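Local coordinates for protein N-isopropylammelide isopropylaminohydrolase (Burkholderia multivorans ATCC 17616, PDB 6NBO) that belongs to the amidohydrolase family of TIM-barrel proteins and carries two neighbouring zinc ions in its metal site, at residues Thr66-Thr71 and Ala110-Phe115; Ala118-Ile123 and Pro316-Arg321; Val277-Ala282 and Gly302-Arg307. All coordinates share one frame; numbering follows the deposited sequence. Where two conformers were deposited one is given.

Overall arrangement
All three contacts lie in the TIM-barrel domain, their centres 11 to 13 Å apart. Interaction 1 closes first along the chain, joining the loop after strand 56-66 to helix 104-117. The end of that helix leads directly into interaction 2, where the start of strand 120-128 meets the start of helix 318-328. Interaction 3 is nested inside the long loop that interaction 2 closes, and joins the end of strand 275-278 to the loop that follows strand 299-301. Interactions 1 and 3 share a zinc ion through His67 and Asp304, while Arg321 links interactions 2 and 3 by a weak hydrogen bond to Asn303. Metal ligands and the surrounding barrel wall are thus connected through adjoining contacts.

Interaction 1 of 3, residues Thr66-Thr71 and Ala110-Phe115; sequences THLDKT and ALARAF. With ZN (zinc ion), chain B.
Leu111 meets both Leu68 and Thr71 with one methyl group. Its CG is anti to the backbone N (chi1 176°), and from there CD2 reaches the loop 66-71. Leu111 CD2 lies 3.7 Å from Leu68 CD2, the two leucine side chains crossing at a slant, and it also comes within 3.6 Å of Thr71 CB. The threonine CG2 methyl group adds to this contact, with Leu111 CB a further 3.9 Å neighbour of Thr71 CG2. Thr71 OG1 borders the same leucine methyl, but its polar partner is Val306 O, to which it is hydrogen-bonded.

One residue on, Ala112 makes a lighter contact, its CB 4.4 Å from Leu68 CD1. A helical turn after Leu111, Phe115 brings ring atom CE2 to 4.2 Å from Leu68 CD2, the methyl approaching the ring obliquely. Leu68 is therefore touched by three residues of helix 104-117, with CD1 serving Ala112 and CD2 serving the other two.

His67, next to Leu68, points away from the helix and binds a zinc ion through NE2 at 2.3 Å; His65, His218 and Asp304 complete that site. The interface is buried and almost wholly apolar: methyl groups and an aromatic ring pack the outer side of the loop against the helix, while the metal-binding imidazole is turned the other way.

Interaction 2 of 3, residues Ala118-Ile123 and Pro316-Arg321; sequences AGTTRI and PDMLER
The flat peptide group joining Pro316 to Asp317 has Ala118 CB over one face, displaced past its oxygen end, with Ala118 CB 3.5 Å from Pro316 O. Ring atom CD1 of Phe115, in helix 104-117, lies near that oxygen from the other side of the peptide plane. Beyond the carbonyl oxygen lies a water molecule that joins the two segments through four hydrogen bonds. It donates to Pro316 O at 2.6 Å and to Ala118 O at 2.8 Å, and it accepts from Thr120 OG1 at 2.7 Å and from Met318 N at 2.9 Å. The water thus donates twice and accepts twice, a full set of four bonds, and the backbone N at the start of helix 318-328 is satisfied.

Thr120 OG1 also presses on Met318 CG, at a close 3.1 Å. Met318 CG sits beside its own backbone N (chi1 -70°), which brings it near this hydroxyl; the chain then bends at chi2 and chi3, and SD and CE lie among Phe115, Glu63 and Asn303. The carboxylate of Asp317 caps the helix through OD1, weakly bonded to Leu319 N and Glu320 N, and OD1 forms a salt bridge with Arg385. That arginine also donates to Ala118 O, so one guanidinium is bonded to both segments.

Gly119, with positive phi, is the C-prime residue of a Schellman motif: Thr120 N bonds to Phe115 O, and Gly119 N to Leu116 O. This ends helix 104-117 and turns the chain into strand 120-128, a helix-to-strand connection of the TIM barrel, here set against an N-capped helix.

Interaction 3 of 3, residues Val277-Ala282 and Gly302-Arg307; sequences VTTAPA and GNDGVR. With ZN (zinc ion), chain B; ZN (zinc ion), chain M.
Thr278 and Gly302 are joined by the one hydrogen bond between the segments, Gly302 N to Thr278 O at 3.2 Å. It is bent, with 140° at the hydrogen, and the donor is tilted 31° from the carbonyl plane.

Close contacts gather on Gly302 O, a buried oxygen with no hydrogen-bonding partner in the model. Thr279 CA makes a CA-H...O contact to Gly302 O at 3.2 Å, and Thr279 CB lies 3.1 Å from the same oxygen. Thr279 CG2 also packs 4.0 Å from Asp304 CB.

One water bridges the segments, hydrogen-bonded to Thr279 OG1 at 2.9 Å and weakly to Asn303 O.

Metal bonds are made by Asp304, whose carboxylate bridges two zinc ions: OD1 binds one at 2.3 Å, shared with His65, His67 and His218, and OD2 binds the other at 2.4 Å, shared with His250 and a water.

Strand 275-278, which ends within the first segment, runs parallel to strand 299-301, which ends just before the second. Strand 246-250 flanks Val277, helix 318-328 packs on Ala280 and Asn303, and Asp304 is backbone-bonded to His65 in strand 56-66.

Interaction 1 of 3, residues Thr66-Thr71 and Ala110-Phe115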
loop_
_atom_site.group_PDB
_atom_site.type_symbol
_atom_site.label_atom_id
_atom_site.label_comp_id
_atom_site.label_asym_id
_atom_site.label_seq_id
_atom_site.Cartn_x
_atom_site.Cartn_y
_atom_site.Cartn_z
ATOM N N THR A 66 -0.477 0.013 -4.896
ATOM C CA THR A 66 -1.350 -0.227 -6.035
ATOM C C THR A 66 -1.042 0.830 -7.091
ATOM O O THR A 66 -0.100 1.623 -6.952
ATOM C CB THR A 66 -2.823 -0.250 -5.603
ATOM O OG1 THR A 66 -3.617 -0.749 -6.693
ATOM C CG2 THR A 66 -3.319 1.157 -5.207
ATOM N N HIS A 67 -1.849 0.829 -8.170
ATOM C CA HIS A 67 -1.662 1.707 -9.324
ATOM C C HIS A 67 -3.061 2.237 -9.660
ATOM O O HIS A 67 -3.707 1.748 -10.586
ATOM C CB HIS A 67 -1.025 0.970 -10.513
ATOM C CG HIS A 67 0.386 0.518 -10.276
ATOM N ND1 HIS A 67 1.477 1.279 -10.627
ATOM C CD2 HIS A 67 0.882 -0.615 -9.717
ATOM C CE1 HIS A 67 2.587 0.630 -10.317
ATOM N NE2 HIS A 67 2.253 -0.514 -9.747
ATOM N N LEU A 68 -3.517 3.239 -8.892
ATOM C CA LEU A 68 -4.891 3.721 -9.032
ATOM C C LEU A 68 -5.122 4.362 -10.391
ATOM O O LEU A 68 -6.262 4.397 -10.875
ATOM C CB LEU A 68 -5.243 4.737 -7.938
ATOM C CG LEU A 68 -5.317 4.313 -6.466
ATOM C CD1 LEU A 68 -5.598 5.516 -5.581
ATOM C CD2 LEU A 68 -6.347 3.223 -6.252
ATOM N N ASP A 69 -4.067 4.899 -11.007
ATOM C CA ASP A 69 -4.240 5.564 -12.292
ATOM C C ASP A 69 -4.550 4.572 -13.407
ATOM O O ASP A 69 -5.173 4.950 -14.403
ATOM C CB ASP A 69 -2.994 6.397 -12.637
ATOM C CG ASP A 69 -1.705 5.561 -12.725
ATOM O OD1 ASP A 69 -1.526 4.621 -11.912
ATOM O OD2 ASP A 69 -0.866 5.866 -13.603
ATOM N N LYS A 70 -4.131 3.311 -13.264
ATOM C CA LYS A 70 -4.215 2.335 -14.351
ATOM C C LYS A 70 -5.517 1.547 -14.361
ATOM O O LYS A 70 -5.829 0.910 -15.377
ATOM C CB LYS A 70 -3.082 1.303 -14.258
ATOM C CG LYS A 70 -1.638 1.777 -14.403
ATOM C CD LYS A 70 -0.728 0.557 -14.176
ATOM C CE LYS A 70 0.751 0.907 -14.037
ATOM N NZ LYS A 70 1.387 1.299 -15.327
ATOM N N THR A 71 -6.243 1.533 -13.245
ATOM C CA THR A 71 -7.335 0.587 -13.044
ATOM C C THR A 71 -8.487 0.854 -13.996
ATOM O O THR A 71 -8.759 1.998 -14.375
ATOM C CB THR A 71 -7.855 0.650 -11.602
ATOM O OG1 THR A 71 -8.829 -0.382 -11.404
ATOM C CG2 THR A 71 -8.494 2.006 -11.300
ATOM N N ALA A 110 -13.317 5.844 -8.301
ATOM C CA ALA A 110 -14.158 4.670 -8.092
ATOM C C ALA A 110 -13.417 3.580 -7.321
ATOM O O ALA A 110 -13.960 3.001 -6.371
ATOM C CB ALA A 110 -14.651 4.140 -9.442
ATOM N N LEU A 111 -12.168 3.283 -7.708
ATOM C CA LEU A 111 -11.438 2.225 -7.007
ATOM C C LEU A 111 -11.091 2.631 -5.577
ATOM O O LEU A 111 -11.221 1.821 -4.651
ATOM C CB LEU A 111 -10.169 1.837 -7.779
ATOM C CG LEU A 111 -9.274 0.792 -7.097
ATOM C CD1 LEU A 111 -10.059 -0.458 -6.684
ATOM C CD2 LEU A 111 -8.062 0.416 -7.973
ATOM N N ALA A 112 -10.638 3.868 -5.372
ATOM C CA ALA A 112 -10.340 4.311 -4.010
ATOM C C ALA A 112 -11.595 4.300 -3.144
ATOM O O ALA A 112 -11.536 3.968 -1.953
ATOM C CB ALA A 112 -9.713 5.702 -4.021
ATOM N N ARG A 113 -12.744 4.643 -3.728
ATOM C CA ARG A 113 -13.983 4.554 -2.963
ATOM C C ARG A 113 -14.342 3.105 -2.647
ATOM O O ARG A 113 -14.876 2.822 -1.566
ATOM C CB ARG A 113 -15.106 5.270 -3.714
ATOM C CG ARG A 113 -15.083 6.771 -3.437
ATOM C CD ARG A 113 -16.167 7.550 -4.158
ATOM N NE ARG A 113 -16.277 8.890 -3.594
ATOM C CZ ARG A 113 -16.758 9.936 -4.244
ATOM N NH1 ARG A 113 -17.178 9.804 -5.494
ATOM N NH2 ARG A 113 -16.817 11.117 -3.643
ATOM N N ALA A 114 -14.048 2.172 -3.559
ATOM C CA ALA A 114 -14.263 0.758 -3.253
ATOM C C ALA A 114 -13.320 0.285 -2.149
ATOM O O ALA A 114 -13.711 -0.525 -1.291
ATOM C CB ALA A 114 -14.075 -0.097 -4.512
ATOM N N PHE A 115 -12.070 0.746 -2.173
ATOM C CA PHE A 115 -11.166 0.483 -1.056
ATOM C C PHE A 115 -11.786 0.950 0.263
ATOM O O PHE A 115 -11.862 0.190 1.236
ATOM C CB PHE A 115 -9.828 1.184 -1.299
ATOM C CG PHE A 115 -8.809 0.341 -2.057
ATOM C CD1 PHE A 115 -8.192 -0.744 -1.445
ATOM C CD2 PHE A 115 -8.450 0.659 -3.360
ATOM C CE1 PHE A 115 -7.236 -1.503 -2.114
ATOM C CE2 PHE A 115 -7.483 -0.107 -4.049
ATOM C CZ PHE A 115 -6.889 -1.188 -3.423
HETATM ZN ZN ZN B . 3.678 -2.064 -8.926
#

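Interaction 2 of 3, residues Ala118-Ile123 and Pro316-Arg321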
loop_
_atom_site.group_PDB
_atom_site.type_symbol
_atom_site.label_atom_id
_atom_site.label_comp_id
_atom_site.label_asym_id
_atom_site.label_seq_id
_atom_site.Cartn_x
_atom_site.Cartn_y
_atom_site.Cartn_z
ATOM N N ALA A 118 -14.600 -1.160 1.588
ATOM C CA ALA A 118 -14.068 -2.406 2.124
ATOM C C ALA A 118 -13.092 -2.181 3.279
ATOM O O ALA A 118 -12.341 -3.102 3.630
ATOM C CB ALA A 118 -13.375 -3.209 1.010
ATOM N N GLY A 119 -13.075 -0.981 3.874
ATOM C CA GLY A 119 -12.327 -0.763 5.108
ATOM C C GLY A 119 -10.906 -0.238 4.966
ATOM O O GLY A 119 -10.214 -0.108 5.982
ATOM N N THR A 120 -10.448 0.075 3.758
ATOM C CA THR A 120 -9.106 0.622 3.554
ATOM C C THR A 120 -9.167 2.143 3.602
ATOM O O THR A 120 -9.886 2.760 2.813
ATOM C CB THR A 120 -8.530 0.151 2.219
ATOM O OG1 THR A 120 -8.238 -1.252 2.309
ATOM C CG2 THR A 120 -7.253 0.933 1.879
ATOM N N THR A 121 -8.431 2.750 4.540
ATOM C CA THR A 121 -8.473 4.199 4.727
ATOM C C THR A 121 -7.133 4.862 4.445
ATOM O O THR A 121 -7.005 6.085 4.595
ATOM C CB THR A 121 -8.921 4.533 6.155
ATOM O OG1 THR A 121 -8.000 3.945 7.082
ATOM C CG2 THR A 121 -10.322 3.975 6.414
ATOM N N ARG A 122 -6.128 4.081 4.070
ATOM C CA ARG A 122 -4.800 4.580 3.751
ATOM C C ARG A 122 -4.286 3.818 2.541
ATOM O O ARG A 122 -4.302 2.584 2.535
ATOM C CB ARG A 122 -3.866 4.402 4.944
ATOM C CG ARG A 122 -4.411 5.081 6.208
ATOM C CD ARG A 122 -3.357 5.329 7.194
ATOM N NE ARG A 122 -3.876 5.539 8.545
ATOM C CZ ARG A 122 -3.357 6.422 9.385
ATOM N NH1 ARG A 122 -2.357 7.190 8.977
ATOM N NH2 ARG A 122 -3.828 6.547 10.619
ATOM N N ILE A 123 -3.833 4.545 1.519
ATOM C CA ILE A 123 -3.407 3.938 0.258
ATOM C C ILE A 123 -2.097 4.570 -0.187
ATOM O O ILE A 123 -1.994 5.799 -0.252
ATOM C CB ILE A 123 -4.459 4.120 -0.852
ATOM C CG1 ILE A 123 -5.836 3.583 -0.423
ATOM C CG2 ILE A 123 -3.940 3.505 -2.169
ATOM C CD1 ILE A 123 -6.929 3.743 -1.523
ATOM N N PRO A 316 -10.260 -4.429 -4.034
ATOM C CA PRO A 316 -10.212 -3.420 -2.960
ATOM C C PRO A 316 -10.307 -4.009 -1.562
ATOM O O PRO A 316 -10.304 -3.247 -0.594
ATOM C CB PRO A 316 -11.433 -2.529 -3.261
ATOM C CG PRO A 316 -12.367 -3.403 -4.019
ATOM C CD PRO A 316 -11.520 -4.391 -4.797
ATOM N N ASP A 317 -10.408 -5.331 -1.419
ATOM C CA ASP A 317 -10.494 -5.975 -0.106
ATOM C C ASP A 317 -9.081 -6.340 0.357
ATOM O O ASP A 317 -8.515 -7.340 -0.087
ATOM C CB ASP A 317 -11.392 -7.211 -0.196
ATOM C CG ASP A 317 -11.680 -7.814 1.160
ATOM O OD1 ASP A 317 -10.962 -7.472 2.114
ATOM O OD2 ASP A 317 -12.621 -8.616 1.286
ATOM N N MET A 318 -8.506 -5.548 1.278
ATOM C CA MET A 318 -7.154 -5.858 1.733
ATOM C C MET A 318 -7.112 -7.088 2.623
ATOM O O MET A 318 -6.034 -7.668 2.791
ATOM C CB MET A 318 -6.522 -4.671 2.467
ATOM C CG MET A 318 -6.179 -3.483 1.546
ATOM S SD MET A 318 -5.263 -3.970 0.069
ATOM C CE MET A 318 -3.721 -4.532 0.808
ATOM N N LEU A 319 -8.244 -7.505 3.195
ATOM C CA LEU A 319 -8.252 -8.796 3.879
ATOM C C LEU A 319 -7.986 -9.916 2.887
ATOM O O LEU A 319 -7.300 -10.894 3.207
ATOM C CB LEU A 319 -9.584 -9.027 4.604
ATOM C CG LEU A 319 -9.869 -8.155 5.831
ATOM C CD1 LEU A 319 -11.149 -8.612 6.550
ATOM C CD2 LEU A 319 -8.659 -8.172 6.778
ATOM N N GLU A 320 -8.514 -9.789 1.663
ATOM C CA GLU A 320 -8.234 -10.798 0.649
ATOM C C GLU A 320 -6.759 -10.803 0.275
ATOM O O GLU A 320 -6.179 -11.868 0.023
ATOM C CB GLU A 320 -9.098 -10.568 -0.589
ATOM C CG GLU A 320 -8.908 -11.650 -1.638
ATOM C CD GLU A 320 -10.056 -11.675 -2.612
ATOM O OE1 GLU A 320 -9.892 -11.156 -3.732
ATOM O OE2 GLU A 320 -11.132 -12.183 -2.238
ATOM N N ARG A 321 -6.133 -9.626 0.209
ATOM C CA ARG A 321 -4.703 -9.604 -0.093
ATOM C C ARG A 321 -3.902 -10.262 1.025
ATOM O O ARG A 321 -2.929 -10.987 0.766
ATOM C CB ARG A 321 -4.235 -8.167 -0.330
ATOM C CG ARG A 321 -2.771 -8.046 -0.776
ATOM C CD ARG A 321 -2.461 -8.914 -1.983
ATOM N NE ARG A 321 -3.465 -8.821 -3.048
ATOM C CZ ARG A 321 -3.313 -9.362 -4.256
ATOM N NH1 ARG A 321 -2.195 -10.007 -4.560
ATOM N NH2 ARG A 321 -4.270 -9.254 -5.161
HETATM O O HOH W 1 -10.018 -3.209 2.007
#

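Interaction 3 of 3, residues Val277-Ala282 and Gly302-Arg307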
loop_
_atom_site.group_PDB
_atom_site.type_symbol
_atom_site.label_atom_id
_atom_site.label_comp_id
_atom_site.label_asym_id
_atom_site.label_seq_id
_atom_site.Cartn_x
_atom_site.Cartn_y
_atom_site.Cartn_z
ATOM N N VAL A 277 7.808 -4.370 -0.038
ATOM C CA VAL A 277 6.423 -4.570 -0.441
ATOM C C VAL A 277 6.322 -5.920 -1.131
ATOM O O VAL A 277 7.082 -6.205 -2.066
ATOM C CB VAL A 277 5.935 -3.455 -1.378
ATOM C CG1 VAL A 277 4.566 -3.823 -1.934
ATOM C CG2 VAL A 277 5.921 -2.124 -0.662
ATOM N N THR A 278 5.385 -6.752 -0.693
ATOM C CA THR A 278 5.083 -7.970 -1.431
ATOM C C THR A 278 3.608 -7.965 -1.799
ATOM O O THR A 278 2.760 -7.563 -1.000
ATOM C CB THR A 278 5.453 -9.244 -0.650
ATOM O OG1 THR A 278 5.266 -10.384 -1.499
ATOM C CG2 THR A 278 4.619 -9.413 0.636
ATOM N N THR A 279 3.314 -8.356 -3.034
ATOM C CA THR A 279 1.941 -8.512 -3.487
ATOM C C THR A 279 1.602 -9.978 -3.675
ATOM O O THR A 279 0.527 -10.305 -4.193
ATOM C CB THR A 279 1.725 -7.721 -4.775
ATOM O OG1 THR A 279 2.458 -8.335 -5.843
ATOM C CG2 THR A 279 2.212 -6.279 -4.579
ATOM N N ALA A 280 2.516 -10.859 -3.269
ATOM C CA ALA A 280 2.333 -12.304 -3.302
ATOM C C ALA A 280 1.915 -12.856 -4.668
ATOM O O ALA A 280 0.966 -13.639 -4.757
ATOM C CB ALA A 280 1.333 -12.731 -2.236
ATOM N N PRO A 281 2.619 -12.495 -5.744
ATOM C CA PRO A 281 2.341 -13.142 -7.035
ATOM C C PRO A 281 2.575 -14.643 -6.937
ATOM O O PRO A 281 3.536 -15.102 -6.318
ATOM C CB PRO A 281 3.335 -12.475 -7.989
ATOM C CG PRO A 281 4.468 -12.044 -7.084
ATOM C CD PRO A 281 3.789 -11.606 -5.823
ATOM N N ALA A 282 1.670 -15.414 -7.535
ATOM C CA ALA A 282 1.686 -16.860 -7.351
ATOM C C ALA A 282 2.645 -17.584 -8.288
ATOM O O ALA A 282 2.831 -18.794 -8.121
ATOM C CB ALA A 282 0.271 -17.431 -7.524
ATOM N N GLY A 302 0.451 -5.399 -0.648
ATOM C CA GLY A 302 -0.227 -4.598 -1.656
ATOM C C GLY A 302 -0.878 -5.464 -2.715
ATOM O O GLY A 302 -0.514 -6.627 -2.894
ATOM N N ASN A 303 -1.854 -4.882 -3.430
ATOM C CA ASN A 303 -2.461 -5.603 -4.553
ATOM C C ASN A 303 -1.568 -5.609 -5.783
ATOM O O ASN A 303 -1.611 -6.565 -6.563
ATOM C CB ASN A 303 -3.807 -4.985 -4.970
ATOM C CG ASN A 303 -4.965 -5.478 -4.136
ATOM O OD1 ASN A 303 -5.477 -6.580 -4.355
ATOM N ND2 ASN A 303 -5.397 -4.660 -3.173
ATOM N N ASP A 304 -0.779 -4.551 -5.977
ATOM C CA ASP A 304 -0.284 -4.141 -7.288
ATOM C C ASP A 304 -1.488 -3.698 -8.110
ATOM O O ASP A 304 -2.425 -3.110 -7.564
ATOM C CB ASP A 304 0.497 -5.256 -8.003
ATOM C CG ASP A 304 1.711 -4.720 -8.742
ATOM O OD1 ASP A 304 1.950 -3.499 -8.672
ATOM O OD2 ASP A 304 2.420 -5.515 -9.388
ATOM N N GLY A 305 -1.500 -3.995 -9.408
ATOM C CA GLY A 305 -2.608 -3.546 -10.247
ATOM C C GLY A 305 -3.939 -4.146 -9.829
ATOM O O GLY A 305 -4.020 -5.214 -9.221
ATOM N N VAL A 306 -5.015 -3.435 -10.165
ATOM C CA VAL A 306 -6.375 -3.914 -9.931
ATOM C C VAL A 306 -7.149 -3.766 -11.236
ATOM O O VAL A 306 -7.512 -2.647 -11.617
ATOM C CB VAL A 306 -7.080 -3.153 -8.798
ATOM C CG1 VAL A 306 -8.545 -3.599 -8.702
ATOM C CG2 VAL A 306 -6.349 -3.365 -7.466
ATOM N N ARG A 307 -7.403 -4.883 -11.914
ATOM C CA ARG A 307 -8.241 -4.925 -13.119
ATOM C C ARG A 307 -7.819 -3.872 -14.146
ATOM O O ARG A 307 -8.585 -2.978 -14.516
ATOM C CB ARG A 307 -9.718 -4.764 -12.752
ATOM C CG ARG A 307 -10.223 -5.891 -11.882
ATOM C CD ARG A 307 -11.739 -6.076 -11.954
ATOM N NE ARG A 307 -12.154 -6.854 -10.796
ATOM C CZ ARG A 307 -13.402 -6.977 -10.360
ATOM N NH1 ARG A 307 -14.409 -6.386 -10.999
ATOM N NH2 ARG A 307 -13.632 -7.700 -9.270
HETATM ZN ZN ZN B . 3.678 -2.064 -8.926
HETATM ZN ZN ZN M . 4.210 -4.493 -10.578
HETATM O O HOH W 2 0.250 -9.172 -7.519
HETATM O O HOH W 3 3.916 -2.429 -11.581
#